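Local atomic coordinates of transmembrane oligosaccharyl transferase (Archaeoglobus fulgidus, PDB entry 3WAJ), a protein that belongs to the STT3/AglB family of oligosaccharyl transferases, combining a multi-helix GT-C transmembrane region that holds a zinc ion with soluble domains. Residues Arg65-Pro70 with Leu262-Asn267; Gly209-Ser214 with Gly218-Pro223; Pro269-Ile274 with Gln280-Leu285. All coordinates share one frame; numbering follows the deposited sequence.

Contact 1: residues Arg65-Pro70 with Leu262-Asn267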
# COMPACT_ATOMS: atom_id res chain seq x y z
N ARG A 65 -6.59 -19.97 -10.52
CA ARG A 65 -5.92 -19.07 -9.59
C ARG A 65 -6.48 -19.30 -8.21
O ARG A 65 -7.57 -19.86 -8.07
CB ARG A 65 -6.08 -17.60 -10.01
CG ARG A 65 -7.51 -17.10 -10.13
CD ARG A 65 -7.59 -15.60 -9.89
NE ARG A 65 -7.39 -15.24 -8.49
CZ ARG A 65 -7.40 -14.00 -8.01
NH1 ARG A 65 -7.60 -12.98 -8.83
NH2 ARG A 65 -7.20 -13.77 -6.71
N ILE A 66 -5.72 -18.91 -7.19
CA ILE A 66 -6.19 -19.01 -5.80
C ILE A 66 -7.11 -17.83 -5.46
O ILE A 66 -7.09 -16.78 -6.12
CB ILE A 66 -5.00 -19.01 -4.84
CG1 ILE A 66 -4.26 -17.67 -4.90
CG2 ILE A 66 -4.06 -20.17 -5.16
CD1 ILE A 66 -3.20 -17.49 -3.83
N TRP A 67 -7.92 -17.99 -4.41
CA TRP A 67 -8.78 -16.93 -3.90
C TRP A 67 -8.57 -16.83 -2.42
O TRP A 67 -9.28 -16.10 -1.70
CB TRP A 67 -10.26 -17.25 -4.21
CG TRP A 67 -10.47 -17.31 -5.68
CD1 TRP A 67 -10.42 -18.42 -6.48
CD2 TRP A 67 -10.70 -16.19 -6.55
NE1 TRP A 67 -10.63 -18.06 -7.79
CE2 TRP A 67 -10.80 -16.70 -7.86
CE3 TRP A 67 -10.83 -14.81 -6.34
CZ2 TRP A 67 -11.04 -15.87 -8.96
CZ3 TRP A 67 -11.07 -14.00 -7.42
CH2 TRP A 67 -11.17 -14.53 -8.72
N PHE A 68 -7.58 -17.58 -1.95
CA PHE A 68 -7.16 -17.54 -0.56
C PHE A 68 -5.67 -17.91 -0.47
O PHE A 68 -5.17 -18.73 -1.24
CB PHE A 68 -8.04 -18.47 0.28
CG PHE A 68 -7.69 -18.48 1.74
CD1 PHE A 68 -8.22 -17.52 2.60
CD2 PHE A 68 -6.82 -19.44 2.25
CE1 PHE A 68 -7.90 -17.53 3.95
CE2 PHE A 68 -6.49 -19.45 3.61
CZ PHE A 68 -7.04 -18.49 4.46
N ASP A 69 -4.96 -17.28 0.47
CA ASP A 69 -3.51 -17.34 0.49
C ASP A 69 -3.04 -17.54 1.91
O ASP A 69 -2.91 -16.59 2.67
CB ASP A 69 -2.92 -16.05 -0.10
CG ASP A 69 -1.37 -16.05 -0.16
OD1 ASP A 69 -0.73 -17.08 0.12
OD2 ASP A 69 -0.79 -15.00 -0.51
N PRO A 70 -2.80 -18.80 2.30
CA PRO A 70 -2.35 -19.09 3.66
C PRO A 70 -0.91 -18.67 3.90
O PRO A 70 -0.42 -18.74 5.03
CB PRO A 70 -2.48 -20.63 3.75
CG PRO A 70 -2.39 -21.10 2.34
CD PRO A 70 -3.09 -20.04 1.53
N LEU A 262 -20.00 -13.66 -13.69
CA LEU A 262 -20.56 -14.91 -13.16
C LEU A 262 -19.56 -16.00 -12.73
O LEU A 262 -19.71 -16.56 -11.64
CB LEU A 262 -21.59 -15.49 -14.14
CG LEU A 262 -22.30 -16.78 -13.74
CD1 LEU A 262 -22.96 -16.59 -12.38
CD2 LEU A 262 -23.35 -17.15 -14.80
N PRO A 263 -18.56 -16.30 -13.57
CA PRO A 263 -17.63 -17.36 -13.15
C PRO A 263 -16.88 -17.05 -11.86
O PRO A 263 -16.37 -17.98 -11.22
CB PRO A 263 -16.62 -17.42 -14.31
CG PRO A 263 -17.37 -16.94 -15.48
CD PRO A 263 -18.32 -15.89 -14.97
N PHE A 264 -16.81 -15.78 -11.47
CA PHE A 264 -15.99 -15.39 -10.33
C PHE A 264 -16.81 -15.05 -9.09
O PHE A 264 -16.26 -14.75 -8.02
CB PHE A 264 -15.08 -14.23 -10.71
CG PHE A 264 -14.36 -14.44 -12.01
CD1 PHE A 264 -13.11 -15.05 -12.04
CD2 PHE A 264 -14.93 -14.02 -13.21
CE1 PHE A 264 -12.44 -15.25 -13.25
CE2 PHE A 264 -14.27 -14.21 -14.42
CZ PHE A 264 -13.02 -14.83 -14.44
N ALA A 265 -18.13 -15.13 -9.24
CA ALA A 265 -19.06 -14.68 -8.22
C ALA A 265 -18.96 -15.46 -6.93
O ALA A 265 -19.37 -14.98 -5.89
CB ALA A 265 -20.52 -14.71 -8.75
N PHE A 266 -18.42 -16.67 -6.99
CA PHE A 266 -18.51 -17.59 -5.86
C PHE A 266 -17.18 -17.97 -5.24
O PHE A 266 -16.92 -19.15 -4.98
CB PHE A 266 -19.28 -18.84 -6.30
CG PHE A 266 -20.59 -18.53 -6.94
CD1 PHE A 266 -21.69 -18.21 -6.15
CD2 PHE A 266 -20.72 -18.51 -8.32
CE1 PHE A 266 -22.91 -17.90 -6.74
CE2 PHE A 266 -21.93 -18.20 -8.91
CZ PHE A 266 -23.03 -17.89 -8.12
N ASN A 267 -16.34 -16.97 -5.00
CA ASN A 267 -14.99 -17.20 -4.50
C ASN A 267 -14.82 -16.67 -3.09
O ASN A 267 -13.75 -16.79 -2.49
CB ASN A 267 -13.98 -16.57 -5.46
CG ASN A 267 -13.80 -17.39 -6.71
OD1 ASN A 267 -13.63 -18.61 -6.63
ND2 ASN A 267 -13.86 -16.75 -7.86
O HOH W 1 -11.90 -14.55 -1.96

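Contact 2: residues Gly209-Ser214 with Gly218-Pro223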
# COMPACT_ATOMS: atom_id res chain seq x y z
N GLY A 209 -17.90 -5.49 -17.07
CA GLY A 209 -17.37 -6.76 -16.61
C GLY A 209 -15.90 -6.68 -16.27
O GLY A 209 -15.48 -7.11 -15.18
N LEU A 210 -15.10 -6.11 -17.18
CA LEU A 210 -13.65 -6.04 -16.97
C LEU A 210 -13.32 -5.10 -15.82
O LEU A 210 -12.40 -5.36 -15.04
CB LEU A 210 -12.93 -5.64 -18.25
CG LEU A 210 -13.00 -6.72 -19.33
CD1 LEU A 210 -12.22 -6.34 -20.57
CD2 LEU A 210 -12.49 -8.04 -18.77
N TYR A 211 -14.11 -4.03 -15.70
CA TYR A 211 -13.97 -3.11 -14.56
C TYR A 211 -14.11 -3.84 -13.21
O TYR A 211 -13.22 -3.77 -12.36
CB TYR A 211 -14.96 -1.94 -14.71
CG TYR A 211 -14.86 -0.90 -13.62
CD1 TYR A 211 -13.63 -0.49 -13.13
CD2 TYR A 211 -16.00 -0.31 -13.10
CE1 TYR A 211 -13.54 0.46 -12.13
CE2 TYR A 211 -15.92 0.65 -12.10
CZ TYR A 211 -14.68 1.03 -11.62
OH TYR A 211 -14.59 1.97 -10.63
N VAL A 212 -15.22 -4.54 -13.01
CA VAL A 212 -15.42 -5.31 -11.77
C VAL A 212 -14.36 -6.40 -11.62
O VAL A 212 -13.95 -6.74 -10.52
CB VAL A 212 -16.84 -5.94 -11.69
CG1 VAL A 212 -17.10 -6.53 -10.31
CG2 VAL A 212 -17.92 -4.91 -12.03
N LEU A 213 -13.89 -6.95 -12.74
CA LEU A 213 -12.88 -8.01 -12.67
C LEU A 213 -11.49 -7.44 -12.35
O LEU A 213 -10.58 -8.18 -11.98
CB LEU A 213 -12.88 -8.88 -13.94
CG LEU A 213 -14.13 -9.74 -14.20
CD1 LEU A 213 -13.93 -10.73 -15.35
CD2 LEU A 213 -14.54 -10.47 -12.93
N SER A 214 -11.33 -6.13 -12.49
CA SER A 214 -10.08 -5.46 -12.11
C SER A 214 -10.13 -5.05 -10.65
O SER A 214 -9.11 -4.99 -9.97
CB SER A 214 -9.82 -4.22 -12.96
OG SER A 214 -9.71 -4.55 -14.32
N GLY A 218 -15.98 -2.34 -8.14
CA GLY A 218 -16.31 -1.71 -9.42
C GLY A 218 -17.75 -1.84 -9.84
O GLY A 218 -18.16 -1.23 -10.83
N PHE A 219 -18.53 -2.62 -9.09
CA PHE A 219 -19.97 -2.69 -9.31
C PHE A 219 -20.58 -1.28 -9.20
O PHE A 219 -21.66 -1.03 -9.70
CB PHE A 219 -20.63 -3.62 -8.28
CG PHE A 219 -20.51 -3.13 -6.87
CD1 PHE A 219 -21.45 -2.24 -6.34
CD2 PHE A 219 -19.43 -3.50 -6.08
CE1 PHE A 219 -21.32 -1.74 -5.05
CE2 PHE A 219 -19.30 -3.03 -4.79
CZ PHE A 219 -20.25 -2.14 -4.27
N ILE A 220 -19.86 -0.39 -8.52
CA ILE A 220 -20.29 0.99 -8.31
C ILE A 220 -20.59 1.73 -9.62
O ILE A 220 -21.35 2.69 -9.62
CB ILE A 220 -19.22 1.78 -7.48
CG1 ILE A 220 -19.87 2.94 -6.73
CG2 ILE A 220 -18.10 2.30 -8.37
CD1 ILE A 220 -21.03 2.55 -5.89
N ILE A 221 -20.00 1.29 -10.74
CA ILE A 221 -20.31 1.90 -12.03
C ILE A 221 -21.78 1.64 -12.40
O ILE A 221 -22.39 2.39 -13.17
CB ILE A 221 -19.37 1.37 -13.15
CG1 ILE A 221 -19.58 2.14 -14.45
CG2 ILE A 221 -19.62 -0.09 -13.42
CD1 ILE A 221 -19.23 3.59 -14.36
N ALA A 222 -22.37 0.58 -11.83
CA ALA A 222 -23.77 0.26 -12.14
C ALA A 222 -24.78 1.32 -11.64
O ALA A 222 -25.61 1.78 -12.43
CB ALA A 222 -24.14 -1.17 -11.68
N PRO A 223 -24.73 1.70 -10.34
CA PRO A 223 -25.58 2.81 -9.86
C PRO A 223 -25.36 4.08 -10.67
O PRO A 223 -26.33 4.81 -10.94
CB PRO A 223 -25.08 3.04 -8.43
CG PRO A 223 -24.49 1.75 -8.01
CD PRO A 223 -23.97 1.07 -9.24

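Contact 3: residues Pro269-Ile274 with Gln280-Leu285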
# COMPACT_ATOMS: atom_id res chain seq x y z
N PRO A 269 -16.96 -16.63 0.74
CA PRO A 269 -18.04 -17.23 1.54
C PRO A 269 -18.89 -16.18 2.25
O PRO A 269 -18.82 -16.06 3.48
CB PRO A 269 -17.28 -18.05 2.58
CG PRO A 269 -16.00 -17.28 2.79
CD PRO A 269 -15.66 -16.71 1.43
N GLY A 270 -19.68 -15.43 1.48
CA GLY A 270 -20.48 -14.35 2.04
C GLY A 270 -20.72 -13.24 1.04
O GLY A 270 -20.42 -13.37 -0.14
N PHE A 271 -21.29 -12.13 1.52
CA PHE A 271 -21.52 -10.96 0.69
C PHE A 271 -20.48 -9.90 0.97
O PHE A 271 -20.25 -9.53 2.13
CB PHE A 271 -22.92 -10.39 0.92
CG PHE A 271 -24.00 -11.20 0.29
CD1 PHE A 271 -23.74 -11.97 -0.84
CD2 PHE A 271 -25.28 -11.20 0.80
CE1 PHE A 271 -24.73 -12.73 -1.44
CE2 PHE A 271 -26.28 -11.95 0.21
CZ PHE A 271 -26.01 -12.72 -0.92
N SER A 272 -19.84 -9.41 -0.08
CA SER A 272 -18.77 -8.43 0.08
C SER A 272 -18.83 -7.38 -1.02
O SER A 272 -19.27 -7.66 -2.14
CB SER A 272 -17.41 -9.14 0.04
OG SER A 272 -16.37 -8.20 0.23
N THR A 273 -18.38 -6.18 -0.70
CA THR A 273 -18.25 -5.15 -1.72
C THR A 273 -16.82 -5.09 -2.29
O THR A 273 -16.57 -4.31 -3.20
CB THR A 273 -18.65 -3.77 -1.18
OG1 THR A 273 -17.81 -3.44 -0.08
CG2 THR A 273 -20.10 -3.78 -0.72
N ILE A 274 -15.90 -5.91 -1.76
CA ILE A 274 -14.51 -5.89 -2.24
C ILE A 274 -14.00 -7.27 -2.74
O ILE A 274 -13.46 -7.38 -3.84
CB ILE A 274 -13.53 -5.20 -1.22
CG1 ILE A 274 -12.18 -4.88 -1.88
CG2 ILE A 274 -13.35 -6.03 0.05
CD1 ILE A 274 -12.26 -3.90 -3.08
N GLN A 280 -21.84 -8.69 -6.00
CA GLN A 280 -21.58 -7.94 -7.21
C GLN A 280 -22.45 -8.44 -8.37
O GLN A 280 -22.99 -7.63 -9.13
CB GLN A 280 -20.07 -7.94 -7.55
CG GLN A 280 -19.20 -7.15 -6.57
CD GLN A 280 -18.60 -8.00 -5.43
OE1 GLN A 280 -19.17 -9.02 -5.00
NE2 GLN A 280 -17.44 -7.56 -4.93
N LEU A 281 -22.61 -9.77 -8.47
CA LEU A 281 -23.51 -10.42 -9.43
C LEU A 281 -24.95 -9.94 -9.27
O LEU A 281 -25.65 -9.67 -10.26
CB LEU A 281 -23.45 -11.94 -9.27
CG LEU A 281 -24.33 -12.82 -10.18
CD1 LEU A 281 -23.94 -12.67 -11.65
CD2 LEU A 281 -24.29 -14.29 -9.78
N LEU A 282 -25.41 -9.85 -8.03
CA LEU A 282 -26.74 -9.33 -7.73
C LEU A 282 -26.85 -7.90 -8.24
O LEU A 282 -27.87 -7.53 -8.83
CB LEU A 282 -27.01 -9.37 -6.23
CG LEU A 282 -27.86 -10.51 -5.67
CD1 LEU A 282 -27.63 -11.82 -6.41
CD2 LEU A 282 -27.57 -10.69 -4.18
N VAL A 283 -25.81 -7.10 -8.02
CA VAL A 283 -25.85 -5.71 -8.46
C VAL A 283 -26.03 -5.62 -9.97
O VAL A 283 -26.87 -4.88 -10.46
CB VAL A 283 -24.61 -4.90 -8.03
CG1 VAL A 283 -24.68 -3.49 -8.60
CG2 VAL A 283 -24.52 -4.84 -6.52
N LEU A 284 -25.25 -6.41 -10.70
CA LEU A 284 -25.31 -6.36 -12.15
C LEU A 284 -26.61 -6.96 -12.72
O LEU A 284 -27.16 -6.43 -13.68
CB LEU A 284 -24.04 -6.98 -12.76
CG LEU A 284 -22.75 -6.33 -12.24
CD1 LEU A 284 -21.51 -7.06 -12.73
CD2 LEU A 284 -22.67 -4.85 -12.62
N LEU A 285 -27.11 -8.04 -12.12
CA LEU A 285 -28.39 -8.62 -12.54
C LEU A 285 -29.55 -7.71 -12.17
O LEU A 285 -30.45 -7.49 -12.97
CB LEU A 285 -28.62 -10.00 -11.92
CG LEU A 285 -27.85 -11.20 -12.47
CD1 LEU A 285 -27.95 -12.38 -11.49
CD2 LEU A 285 -28.37 -11.59 -13.85

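Contact 1: residues Arg65-Pro70 with Leu262-Asn267
The carboxamide of Asn267 lies flat on the indole of Trp67, the two planes only 9° apart. Its ND2 sits over the rim of the face, 3.1 Å from Trp67 CE2, while OD1 reaches to the pyrrole side, 3.2 Å from Trp67 CD1. Although Asn267 OD1 is near Trp67 NE1, the angle is too poor for a hydrogen bond, and the contact is one of stacking. Asn267 CB adds a CH-pi contact, 3.7 Å from the centroid of the five-membered ring of Trp67. Asn267 CG is anti to its own carbonyl carbon (chi1 -76°), which carries the amide to the indole, and chi2 (-48°) turns it flat; Asn267 ND2 also makes a weak hydrogen bond back to Phe264 O. What meets here is the chain entering the small antiparallel pair of strands 68-69 and 78-79, and the loop between transmembrane helices 243-261 and 278-303. On the opposite indole face lies the guanidinium of Arg65, with Trp67 CZ3 over its centre. Arg65 is held in that pose side-on, NE (2.8 Å) and NH2 both donating to Ile66 O, and Arg65 NH1 reaches Phe82 O. Phe264 turns its ring edge to the indole, CD1 lying 3.8 Å from Trp67 CZ2. A water donates to Trp67 O (3.1 Å) and to Asn267 O (3.0 Å), bridging the two backbones.

Contact 2: residues Gly209-Ser214 with Gly218-Pro223
Gly218 packs by its backbone against Tyr211 and Val212, its CA only 4.4 Å from Val212 CA. The same Gly218 CA stands over one face of the Tyr211 ring, toward the rim, in a CH-pi contact 4.0 Å from the centroid and 26° off the normal. Tyr211 brings its ring there by turning CG anti to the backbone nitrogen (chi1 -178°), and its CE2 then comes to 3.2 Å from Gly218 O. Val212 meets the glycine from a second direction: its CG2 touches both Gly218 C and Phe219 N, so the peptide between these two residues rests on one methyl. Phe219 itself points away from helix 199-214, and its ring meets Phe279 edge-to-face. Ile220 runs alongside the tyrosine and touches it loosely, CG2 4.2 Å from Tyr211 OH, a hydroxyl that is hydrogen-bonded to Tyr430 OH. Ile221 returns to the interface, its CG2 lying in the plane of the Tyr211 ring, 3.6 Å from CD2; the ring is thus met over a face by the glycine and at an edge by the isoleucine. Residues 218-220 are the end of a 3-10 turn, with Ile221 N bonded to Gly218 O and Ala222 N to Phe219 O, that leads into helix 221-234. Helices 199-214 and 221-234 follow each other through a short connection of six residues. Around this pair, helix 163-181 packs on Tyr211 through Trp169 and Gln170, helix 243-261 reaches Val212 through Tyr261, and helix 278-303 lies against Ala222 through Val283.

Contact 3: residues Pro269-Ile274 with Gln280-Leu285
A bend at chi2 (93°) brings the Gln280 side chain back toward the loop, after a first torsion that sets CG anti to the carbonyl carbon, and its amide ends with one face against the carbonyl oxygen of Ser272. That oxygen lies out of the amide plane, 3.2 Å from Gln280 OE1 and 3.3 Å from Gln280 NE2, and neither pair is a hydrogen bond: the first joins two acceptors and the second has a poor angle. The amide is fixed from other directions, OE1 by Ser277 OG and NE2 by Phe275 O and Gly216 O, so three bonds hold it, one of them from Gly216 in the connection between helices 199-214 and 221-234. Gln280 NE2 also lies 3.7 Å from Thr273 C, against the next peptide. The contact joins the later part of the loop between helices 243-261 and 278-303 to the first turns of helix 278-303, both in the transmembrane, GT-C type part of the protein. Within the loop Ser272 forms an ST turn. Its OG, anti to the backbone nitrogen (chi1 -179°), accepts from Ile274 N at 3.1 Å in a fairly straight bond (164°), and it is also bonded to Phe275 N. One residue before the serine, Phe271 CZ meets the Leu282 CD2 methyl at 4.1 Å, with the two side chains crossing at about a right angle. This apolar touch is light, and the Phe271 ring also packs on Pro278 and Phe279.

Overall arrangement
The three contacts form one continuous patch on the same side of the chain's centre. Contact 2 lies about 11 Å from contact 3 and about 17 Å from contact 1, centre to centre; contacts 1 and 3 are about 13 Å apart. Phe219 ties contact 2 to contact 3, its CE2 3.4 Å from Thr273 O, while Leu281 CD2 of contact 3 packs 3.7 Å from Leu262 CD1 of contact 1. Phe264 CD2 meets Leu213 CD2 at 3.6 Å, joining contacts 1 and 2. The zinc ion, bound by Asp47, Asp161 and His163, is about 10 Å from the Ile274 side chain and about 13 Å from that of Tyr211; a sulfate, probably from the crystallisation liquor, lies about 4 Å from the Ile274 side chain.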